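Local coordinates for uncharacterized protein (Ruminococcus gnavus, PDB 4QAN) that is of unknown function but has a cystatin-like fold, diverges from other members of the NTF2-like superfamily and can bind a magnesium ion, at residues A[333-338]-A[365-371]; A[271-277]-A[296-302]; A[14-19]-A[44-48]. One frame throughout, in Å; residues are numbered along the deposited sequence. Where two conformers were deposited one is given.

Contact 1 (A[333-338]-A[365-371]); sequences GKNYLT and EVMRLSK
Strand 334-338 takes the short strand 367-369 along its edge, antiparallel but splayed: the N-to-C directions differ by 138° and the axes approach to 4.5 Å. Register is set by Leu337 opposite Met367, a hydrogen-bonded pair (Leu337 N to Met367 O 2.8 Å, Met367 N to Leu337 O 2.9 Å), and by the non-hydrogen-bonded pair Tyr336 and Arg368, CA to CA 4.5 Å. Farther on, Leu369 N bonds Asn335 O (2.9 Å), and a water fills the widening gap, accepting from Asn335 N (2.9 Å) and Arg368 NE (3.0 Å) and donating to Leu369 O (2.7 Å). On one face the Tyr336 ring (chi1 m) stands up as a ridge. Arg368, with chi1 t and chi2 p, folds over it in a CH-pi contact, CD 4.2 Å from the ring centroid, and lays its guanidinium on Lys334 CD (3.8 Å from Arg368 NH1). The opposite face is apolar at Leu337 (t, p), Met367 and Leu369, with Asn335 its polar member. The end of Met367, a selenomethionine, fills the groove between the two leucines, Met367 CE 3.5 Å from both Leu337 CD2 and Leu369 CD2; Leu337 CB is 4.1 Å from Leu369 CD1. Lys371, the first residue of helix 371-378, curls back so that NZ bonds Gly333 O (2.6 Å) and Asn335 OD1 (3.0 Å). Val366 CG2 meets Thr338 CG2 at 3.8 Å, beside Phe274 of helix 254-275. Such a late strand added to a curled sheet that packs against a long helix fits the cystatin-like fold of the NTF2-like superfamily.

Contact 2 (A[271-277]-A[296-302]); sequences LYGFLGT and KLNPEYM
The last turn of helix 254-275 packs on the irregular loop 296-302, which has no strand or regular helix of its own. Leu271 (m, t) points at the loop and sets CD2 3.8 Å from SE of Met302, a selenomethionine whose m, m, t side chain reaches across to the helix end-on, with SE by Leu271 and CE by Phe274 and Leu275. Tyr272 (chi1 m) offers a ring face to Leu297 CD2, a CH-pi contact 4.1 Å from the centroid; Phe274 adds CB at 4.3 Å from Met302 CE. Leu275 (m, t) gives up the most area on the helix side, wedged between Met302 and the loop backbone: CG is 3.7 Å from Met302 CE, and CD2 3.6 Å from Asn298 O. Gly276, phi 77°, is the C-prime residue of a Schellman motif, with Thr277 N bonded to Tyr272 O at 2.8 Å and a weak Gly276 N to Gly273 O bond. Thr277 then rests CG2 3.7 Å from Lys296 CE. Thus an apolar interface gives way to a polar edge: Lys296 NZ bonds Leu275 O (3.1 Å) and, weakly, Gly276 O (3.4 Å), while a water donating to Leu275 O (2.9 Å) and Lys296 O (2.6 Å) bridges the two segments.

Contact 3 (A[14-19]-A[44-48]); sequences SLQKES and DMALR
Arg48, Asp44 and Ser14 account for most of the 223 Å² buried where loop 14-19 lies against helix 43-48. One helical turn separates Asp44 from Arg48, and both CA-to-CB bonds point toward the loop. Arg48 (m, t, t, chi4 -98°) bends back to Asp44 (chi1 t), forming a salt bridge within the helix, Arg48 NE to Asp44 OD2 2.8 Å. The guanidinium is thereby laid along the loop. Its NH2 lies 3.1 Å from Ser14 O, 3.9 Å from Leu15 CA and 3.8 Å from Lys17 O, while Arg48 NH1 is 3.9 Å from Ser19 CB and bonds Thr206 O elsewhere in the chain. The loop is bent here by a type I beta turn from Ser14 to Lys17, closed by Lys17 N to Ser14 O at 3.0 Å; extended backbone follows through Glu18. Ser14, chi1 m, turns its CB to Asp44 CG at 3.5 Å, and its OG bonds Asp251. Ser14 CA and Asp44 CA are 6.5 Å apart, Ser19 CA and Arg48 CA 9.2 Å, so the loop drifts off the helix as it runs on. The chemistry implies a largely polar join: the salt bridge to Asp44, together with the bond to Thr206 O, probably helps to orient the arginine, whose guanidinium lies against the turn backbone, beside both carbonyl oxygens and carbons.

How the contacts relate
From the N terminus, contact 3 comes first: the early loop 14-19 is brought against helix 43-48, closing a loop that contains helix 27-39. Contact 2 follows much later, joining the end of helix 254-275 to the loop before strand 305-314 and enclosing most of helix 287-296. Contact 1 closes last, setting strand 367-369 on strand 334-344. The three are in series; none nests or crosses. Contacts 1 and 2 have centres 13 Å apart and meet at Phe274 of contact 2, whose CE1 lies 3.6 Å from Tyr336 CB, so helix, loop and sheet pack as one unit. Contact 3 lies across the chain's centre, its centre about 43 Å from that of contact 1.

Contact 1 (A[333-338]-A[365-371])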
loop_
_atom_site.group_PDB
_atom_site.type_symbol
_atom_site.label_atom_id
_atom_site.label_comp_id
_atom_site.label_asym_id
_atom_site.label_seq_id
_atom_site.Cartn_x
_atom_site.Cartn_y
_atom_site.Cartn_z
ATOM N N GLY A 333 -22.376 -14.882 10.600
ATOM C CA GLY A 333 -23.374 -15.917 10.396
ATOM C C GLY A 333 -23.447 -16.460 8.991
ATOM O O GLY A 333 -24.189 -17.411 8.742
ATOM N N LYS A 334 -22.722 -15.852 8.062
ATOM C CA LYS A 334 -22.627 -16.381 6.705
ATOM C C LYS A 334 -21.318 -17.111 6.576
ATOM O O LYS A 334 -20.300 -16.645 7.073
ATOM C CB LYS A 334 -22.753 -15.271 5.660
ATOM C CG LYS A 334 -24.133 -14.628 5.677
ATOM C CD LYS A 334 -24.391 -13.738 4.474
ATOM C CE LYS A 334 -25.876 -13.419 4.343
ATOM N NZ LYS A 334 -26.181 -12.666 3.098
ATOM N N ASN A 335 -21.365 -18.265 5.921
ATOM C CA ASN A 335 -20.230 -19.182 5.830
ATOM C C ASN A 335 -19.478 -19.046 4.531
ATOM O O ASN A 335 -20.084 -18.969 3.457
ATOM C CB ASN A 335 -20.706 -20.622 5.969
ATOM C CG ASN A 335 -21.421 -20.853 7.266
ATOM O OD1 ASN A 335 -22.596 -21.222 7.285
ATOM N ND2 ASN A 335 -20.728 -20.598 8.367
ATOM N N TYR A 336 -18.150 -19.031 4.644
ATOM C CA TYR A 336 -17.269 -18.892 3.496
ATOM C C TYR A 336 -16.126 -19.889 3.583
ATOM O O TYR A 336 -15.838 -20.445 4.645
ATOM C CB TYR A 336 -16.692 -17.476 3.436
ATOM C CG TYR A 336 -17.732 -16.406 3.223
ATOM C CD1 TYR A 336 -18.426 -15.853 4.302
ATOM C CD2 TYR A 336 -18.046 -15.960 1.943
ATOM C CE1 TYR A 336 -19.391 -14.875 4.110
ATOM C CE2 TYR A 336 -19.013 -14.983 1.738
ATOM C CZ TYR A 336 -19.684 -14.446 2.823
ATOM O OH TYR A 336 -20.639 -13.483 2.629
ATOM N N LEU A 337 -15.491 -20.114 2.443
ATOM C CA LEU A 337 -14.250 -20.840 2.372
ATOM C C LEU A 337 -13.183 -19.911 1.784
ATOM O O LEU A 337 -13.458 -19.140 0.867
ATOM C CB LEU A 337 -14.409 -22.059 1.482
ATOM C CG LEU A 337 -13.339 -23.138 1.657
ATOM C CD1 LEU A 337 -13.653 -24.001 2.878
ATOM C CD2 LEU A 337 -13.237 -24.012 0.419
ATOM N N THR A 338 -11.969 -19.990 2.314
ATOM C CA THR A 338 -10.808 -19.457 1.621
ATOM C C THR A 338 -9.667 -20.450 1.635
ATOM O O THR A 338 -9.709 -21.428 2.363
ATOM C CB THR A 338 -10.289 -18.190 2.296
ATOM O OG1 THR A 338 -9.624 -18.544 3.527
ATOM C CG2 THR A 338 -11.441 -17.223 2.540
ATOM N N GLU A 365 -9.264 -14.930 -2.673
ATOM C CA GLU A 365 -10.584 -15.333 -3.113
ATOM C C GLU A 365 -11.397 -15.840 -1.919
ATOM O O GLU A 365 -10.879 -16.517 -1.041
ATOM C CB GLU A 365 -10.490 -16.417 -4.191
ATOM C CG GLU A 365 -11.777 -16.588 -4.982
ATOM C CD GLU A 365 -11.779 -17.833 -5.856
ATOM O OE1 GLU A 365 -10.703 -18.201 -6.384
ATOM O OE2 GLU A 365 -12.862 -18.443 -6.016
ATOM N N VAL A 366 -12.679 -15.510 -1.900
ATOM C CA VAL A 366 -13.566 -15.969 -0.844
ATOM C C VAL A 366 -14.730 -16.637 -1.533
ATOM O O VAL A 366 -15.259 -16.086 -2.481
ATOM C CB VAL A 366 -14.041 -14.780 0.000
ATOM C CG1 VAL A 366 -15.142 -15.194 0.931
ATOM C CG2 VAL A 366 -12.880 -14.180 0.788
HETATM N N MSE A 367 -15.099 -17.831 -1.089
HETATM C CA MSE A 367 -16.181 -18.607 -1.697
HETATM C C MSE A 367 -17.312 -18.736 -0.718
HETATM O O MSE A 367 -17.121 -19.289 0.362
HETATM C CB MSE A 367 -15.607 -19.991 -2.004
HETATM C CG MSE A 367 -16.627 -20.975 -2.567
HETATM SE SE MSE A 367 -15.641 -22.529 -3.285
HETATM C CE MSE A 367 -15.946 -23.786 -1.806
ATOM N N ARG A 368 -18.494 -18.250 -1.092
ATOM C CA ARG A 368 -19.689 -18.386 -0.277
ATOM C C ARG A 368 -20.119 -19.850 -0.238
ATOM O O ARG A 368 -20.033 -20.548 -1.248
ATOM C CB ARG A 368 -20.808 -17.503 -0.836
ATOM C CG ARG A 368 -22.151 -17.598 -0.117
ATOM C CD ARG A 368 -22.085 -17.211 1.360
ATOM N NE ARG A 368 -23.377 -17.419 1.999
ATOM C CZ ARG A 368 -24.426 -16.612 1.859
ATOM N NH1 ARG A 368 -24.342 -15.511 1.116
ATOM N NH2 ARG A 368 -25.569 -16.899 2.468
ATOM N N LEU A 369 -20.540 -20.310 0.944
ATOM C CA LEU A 369 -21.047 -21.669 1.134
ATOM C C LEU A 369 -22.463 -21.669 1.702
ATOM O O LEU A 369 -22.798 -20.858 2.563
ATOM C CB LEU A 369 -20.151 -22.438 2.107
ATOM C CG LEU A 369 -18.735 -22.793 1.664
ATOM C CD1 LEU A 369 -18.042 -23.544 2.781
ATOM C CD2 LEU A 369 -18.718 -23.611 0.383
ATOM N N SER A 370 -23.293 -22.602 1.246
ATOM C CA SER A 370 -24.593 -22.804 1.872
ATOM C C SER A 370 -24.350 -23.367 3.274
ATOM O O SER A 370 -23.242 -23.827 3.576
ATOM C CB SER A 370 -25.470 -23.749 1.042
ATOM O OG SER A 370 -25.082 -25.101 1.212
ATOM N N LYS A 371 -25.366 -23.312 4.131
ATOM C CA LYS A 371 -25.293 -23.937 5.450
ATOM C C LYS A 371 -25.052 -25.446 5.321
ATOM O O LYS A 371 -24.321 -26.048 6.117
ATOM C CB LYS A 371 -26.590 -23.707 6.236
ATOM C CG LYS A 371 -26.865 -22.263 6.623
ATOM C CD LYS A 371 -26.000 -21.811 7.793
ATOM C CE LYS A 371 -25.828 -20.301 7.808
ATOM N NZ LYS A 371 -24.813 -19.893 8.817
HETATM O O HOH W 1 -23.740 -19.134 4.413
#

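Contact 2 (A[271-277]-A[296-302])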
loop_
_atom_site.group_PDB
_atom_site.type_symbol
_atom_site.label_atom_id
_atom_site.label_comp_id
_atom_site.label_asym_id
_atom_site.label_seq_id
_atom_site.Cartn_x
_atom_site.Cartn_y
_atom_site.Cartn_z
ATOM N N LEU A 271 -10.756 -9.356 2.776
ATOM C CA LEU A 271 -11.758 -8.650 3.566
ATOM C C LEU A 271 -12.901 -8.133 2.682
ATOM O O LEU A 271 -14.076 -8.208 3.076
ATOM C CB LEU A 271 -11.132 -7.488 4.344
ATOM C CG LEU A 271 -9.949 -7.828 5.250
ATOM C CD1 LEU A 271 -9.394 -6.562 5.856
ATOM C CD2 LEU A 271 -10.325 -8.829 6.334
ATOM N N TYR A 272 -12.571 -7.622 1.489
ATOM C CA TYR A 272 -13.598 -7.113 0.577
ATOM C C TYR A 272 -14.501 -8.269 0.155
ATOM O O TYR A 272 -15.705 -8.084 -0.059
ATOM C CB TYR A 272 -12.970 -6.434 -0.647
ATOM C CG TYR A 272 -12.404 -5.026 -0.416
ATOM C CD1 TYR A 272 -12.252 -4.483 0.869
ATOM C CD2 TYR A 272 -12.024 -4.247 -1.495
ATOM C CE1 TYR A 272 -11.738 -3.211 1.043
ATOM C CE2 TYR A 272 -11.491 -2.983 -1.325
ATOM C CZ TYR A 272 -11.355 -2.471 -0.063
ATOM O OH TYR A 272 -10.842 -1.211 0.076
ATOM N N GLY A 273 -13.933 -9.467 0.066
ATOM C CA GLY A 273 -14.725 -10.667 -0.244
ATOM C C GLY A 273 -15.815 -10.934 0.788
ATOM O O GLY A 273 -16.958 -11.254 0.433
ATOM N N PHE A 274 -15.466 -10.819 2.070
ATOM C CA PHE A 274 -16.442 -11.020 3.157
ATOM C C PHE A 274 -17.433 -9.856 3.206
ATOM O O PHE A 274 -18.598 -10.040 3.526
ATOM C CB PHE A 274 -15.758 -11.154 4.525
ATOM C CG PHE A 274 -14.919 -12.391 4.676
ATOM C CD1 PHE A 274 -15.496 -13.647 4.656
ATOM C CD2 PHE A 274 -13.548 -12.296 4.889
ATOM C CE1 PHE A 274 -14.720 -14.782 4.808
ATOM C CE2 PHE A 274 -12.766 -13.433 5.036
ATOM C CZ PHE A 274 -13.359 -14.677 5.004
ATOM N N LEU A 275 -16.960 -8.660 2.888
ATOM C CA LEU A 275 -17.825 -7.493 2.823
ATOM C C LEU A 275 -18.738 -7.468 1.601
ATOM O O LEU A 275 -19.647 -6.644 1.536
ATOM C CB LEU A 275 -16.984 -6.228 2.831
ATOM C CG LEU A 275 -16.215 -5.958 4.120
ATOM C CD1 LEU A 275 -15.125 -4.913 3.896
ATOM C CD2 LEU A 275 -17.173 -5.510 5.202
ATOM N N GLY A 276 -18.495 -8.337 0.622
ATOM C CA GLY A 276 -19.267 -8.324 -0.627
ATOM C C GLY A 276 -18.895 -7.218 -1.614
ATOM O O GLY A 276 -19.706 -6.814 -2.419
ATOM N N THR A 277 -17.659 -6.751 -1.586
ATOM C CA THR A 277 -17.266 -5.592 -2.378
ATOM C C THR A 277 -16.064 -5.836 -3.266
ATOM O O THR A 277 -15.578 -4.899 -3.890
ATOM C CB THR A 277 -16.854 -4.439 -1.466
ATOM O OG1 THR A 277 -15.819 -4.888 -0.592
ATOM C CG2 THR A 277 -18.023 -3.929 -0.675
ATOM N N LYS A 296 -20.568 0.304 2.998
ATOM C CA LYS A 296 -20.444 -1.139 2.873
ATOM C C LYS A 296 -19.016 -1.649 3.148
ATOM O O LYS A 296 -18.808 -2.849 3.375
ATOM C CB LYS A 296 -20.895 -1.493 1.456
ATOM C CG LYS A 296 -21.215 -2.943 1.162
ATOM C CD LYS A 296 -22.047 -3.005 -0.117
ATOM C CE LYS A 296 -21.719 -4.225 -0.962
ATOM N NZ LYS A 296 -21.894 -5.489 -0.199
ATOM N N LEU A 297 -18.037 -0.746 3.149
ATOM C CA LEU A 297 -16.658 -1.099 3.494
ATOM C C LEU A 297 -16.360 -1.023 5.001
ATOM O O LEU A 297 -15.235 -1.285 5.423
ATOM C CB LEU A 297 -15.668 -0.202 2.733
ATOM C CG LEU A 297 -15.728 -0.269 1.207
ATOM C CD1 LEU A 297 -14.902 0.845 0.577
ATOM C CD2 LEU A 297 -15.252 -1.626 0.726
ATOM N N ASN A 298 -17.347 -0.649 5.807
ATOM C CA ASN A 298 -17.173 -0.565 7.261
ATOM C C ASN A 298 -16.668 -1.902 7.822
ATOM O O ASN A 298 -17.335 -2.923 7.665
ATOM C CB ASN A 298 -18.500 -0.173 7.920
ATOM C CG ASN A 298 -18.366 0.117 9.407
ATOM O OD1 ASN A 298 -17.386 -0.229 10.055
ATOM N ND2 ASN A 298 -19.373 0.757 9.952
ATOM N N PRO A 299 -15.488 -1.906 8.464
ATOM C CA PRO A 299 -14.942 -3.157 8.978
ATOM C C PRO A 299 -15.352 -3.502 10.418
ATOM O O PRO A 299 -14.844 -4.467 10.971
ATOM C CB PRO A 299 -13.430 -2.902 8.908
ATOM C CG PRO A 299 -13.308 -1.436 9.211
ATOM C CD PRO A 299 -14.534 -0.788 8.628
ATOM N N GLU A 300 -16.259 -2.742 11.024
ATOM C CA GLU A 300 -16.610 -2.944 12.436
ATOM C C GLU A 300 -17.094 -4.363 12.747
ATOM O O GLU A 300 -17.061 -4.776 13.910
ATOM C CB GLU A 300 -17.683 -1.947 12.887
ATOM C CG GLU A 300 -19.054 -2.260 12.306
ATOM C CD GLU A 300 -20.115 -1.210 12.593
ATOM O OE1 GLU A 300 -19.935 -0.375 13.510
ATOM O OE2 GLU A 300 -21.146 -1.241 11.885
ATOM N N TYR A 301 -17.557 -5.100 11.733
ATOM C CA TYR A 301 -18.069 -6.460 11.941
ATOM C C TYR A 301 -17.030 -7.566 11.738
ATOM O O TYR A 301 -17.349 -8.763 11.885
ATOM C CB TYR A 301 -19.278 -6.707 11.054
ATOM C CG TYR A 301 -20.437 -5.794 11.352
ATOM C CD1 TYR A 301 -21.095 -5.865 12.574
ATOM C CD2 TYR A 301 -20.885 -4.866 10.419
ATOM C CE1 TYR A 301 -22.164 -5.036 12.864
ATOM C CE2 TYR A 301 -21.966 -4.037 10.697
ATOM C CZ TYR A 301 -22.600 -4.128 11.925
ATOM O OH TYR A 301 -23.675 -3.320 12.235
HETATM N N MSE A 302 -15.795 -7.171 11.423
HETATM C CA MSE A 302 -14.673 -8.099 11.359
HETATM C C MSE A 302 -14.420 -8.769 12.697
HETATM O O MSE A 302 -13.806 -9.835 12.761
HETATM C CB MSE A 302 -13.392 -7.399 10.877
HETATM C CG MSE A 302 -13.481 -6.997 9.414
HETATM SE SE MSE A 302 -13.591 -8.623 8.296
HETATM C CE MSE A 302 -14.630 -7.776 6.874
HETATM O O HOH W 2 -20.222 -5.023 3.854
#

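Contact 3 (A[14-19]-A[44-48])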
loop_
_atom_site.group_PDB
_atom_site.type_symbol
_atom_site.label_atom_id
_atom_site.label_comp_id
_atom_site.label_asym_id
_atom_site.label_seq_id
_atom_site.Cartn_x
_atom_site.Cartn_y
_atom_site.Cartn_z
ATOM N N SER A 14 17.866 2.249 8.617
ATOM C CA SER A 14 17.434 3.554 8.114
ATOM C C SER A 14 16.320 4.148 8.983
ATOM O O SER A 14 16.317 5.343 9.269
ATOM C CB SER A 14 16.984 3.459 6.661
ATOM O OG SER A 14 18.061 3.061 5.845
ATOM N N LEU A 15 15.384 3.316 9.423
ATOM C CA LEU A 15 14.327 3.809 10.306
ATOM C C LEU A 15 14.835 4.268 11.660
ATOM O O LEU A 15 14.194 5.084 12.282
ATOM C CB LEU A 15 13.232 2.775 10.494
ATOM C CG LEU A 15 12.293 2.747 9.297
ATOM C CD1 LEU A 15 11.514 1.443 9.296
ATOM C CD2 LEU A 15 11.381 3.979 9.278
ATOM N N GLN A 16 15.974 3.747 12.108
ATOM C CA GLN A 16 16.624 4.243 13.333
ATOM C C GLN A 16 17.302 5.598 13.157
ATOM O O GLN A 16 17.680 6.214 14.155
ATOM C CB GLN A 16 17.691 3.261 13.830
ATOM C CG GLN A 16 17.163 1.904 14.234
ATOM C CD GLN A 16 18.271 0.873 14.343
ATOM O OE1 GLN A 16 19.343 1.161 14.872
ATOM N NE2 GLN A 16 18.016 -0.341 13.840
ATOM N N LYS A 17 17.502 6.042 11.914
ATOM C CA LYS A 17 18.203 7.317 11.661
ATOM C C LYS A 17 17.355 8.510 12.063
ATOM O O LYS A 17 16.146 8.499 11.873
ATOM C CB LYS A 17 18.584 7.471 10.183
ATOM C CG LYS A 17 19.728 6.594 9.715
ATOM C CD LYS A 17 19.917 6.716 8.214
ATOM C CE LYS A 17 21.185 6.011 7.760
ATOM N NZ LYS A 17 21.216 5.849 6.281
ATOM N N GLU A 18 18.009 9.542 12.593
ATOM C CA GLU A 18 17.350 10.762 13.058
ATOM C C GLU A 18 16.867 11.640 11.891
ATOM O O GLU A 18 17.563 11.777 10.881
ATOM C CB GLU A 18 18.336 11.574 13.920
ATOM C CG GLU A 18 17.690 12.443 14.988
ATOM C CD GLU A 18 16.883 11.642 16.006
ATOM O OE1 GLU A 18 17.302 10.526 16.401
ATOM O OE2 GLU A 18 15.814 12.138 16.417
ATOM N N SER A 19 15.681 12.235 12.039
ATOM C CA SER A 19 15.184 13.247 11.097
ATOM C C SER A 19 15.375 14.683 11.612
ATOM O O SER A 19 14.714 15.102 12.558
ATOM C CB SER A 19 13.710 13.001 10.782
ATOM O OG SER A 19 12.939 12.839 11.950
ATOM N N ASP A 44 14.892 5.481 1.563
ATOM C CA ASP A 44 14.406 5.848 2.877
ATOM C C ASP A 44 14.070 7.336 2.899
ATOM O O ASP A 44 12.949 7.728 3.270
ATOM C CB ASP A 44 15.452 5.513 3.942
ATOM C CG ASP A 44 15.056 6.006 5.308
ATOM O OD1 ASP A 44 14.176 5.370 5.924
ATOM O OD2 ASP A 44 15.609 7.043 5.757
HETATM N N MSE A 45 15.046 8.149 2.476
HETATM C CA MSE A 45 14.880 9.598 2.397
HETATM C C MSE A 45 13.659 9.978 1.587
HETATM O O MSE A 45 12.849 10.789 2.037
HETATM C CB MSE A 45 16.169 10.203 1.833
HETATM C CG MSE A 45 16.150 11.713 1.907
HETATM SE SE MSE A 45 17.732 12.413 0.978
HETATM C CE MSE A 45 17.195 14.303 1.111
ATOM N N ALA A 46 13.518 9.369 0.412
ATOM C CA ALA A 46 12.409 9.623 -0.521
ATOM C C ALA A 46 11.044 9.379 0.096
ATOM O O ALA A 46 10.154 10.215 -0.028
ATOM C CB ALA A 46 12.553 8.751 -1.773
ATOM N N LEU A 47 10.884 8.220 0.733
ATOM C CA LEU A 47 9.628 7.856 1.382
ATOM C C LEU A 47 9.138 8.895 2.382
ATOM O O LEU A 47 7.955 9.227 2.410
ATOM C CB LEU A 47 9.769 6.506 2.082
ATOM C CG LEU A 47 9.777 5.322 1.095
ATOM C CD1 LEU A 47 10.101 4.020 1.798
ATOM C CD2 LEU A 47 8.447 5.222 0.384
ATOM N N ARG A 48 10.058 9.396 3.194
ATOM C CA ARG A 48 9.740 10.388 4.213
ATOM C C ARG A 48 9.190 11.696 3.625
ATOM O O ARG A 48 8.452 12.417 4.304
ATOM C CB ARG A 48 10.984 10.673 5.051
ATOM C CG ARG A 48 11.470 9.451 5.823
ATOM C CD ARG A 48 12.973 9.490 6.045
ATOM N NE ARG A 48 13.427 8.386 6.897
ATOM C CZ ARG A 48 13.659 8.468 8.207
ATOM N NH1 ARG A 48 13.478 9.604 8.879
ATOM N NH2 ARG A 48 14.082 7.390 8.852
#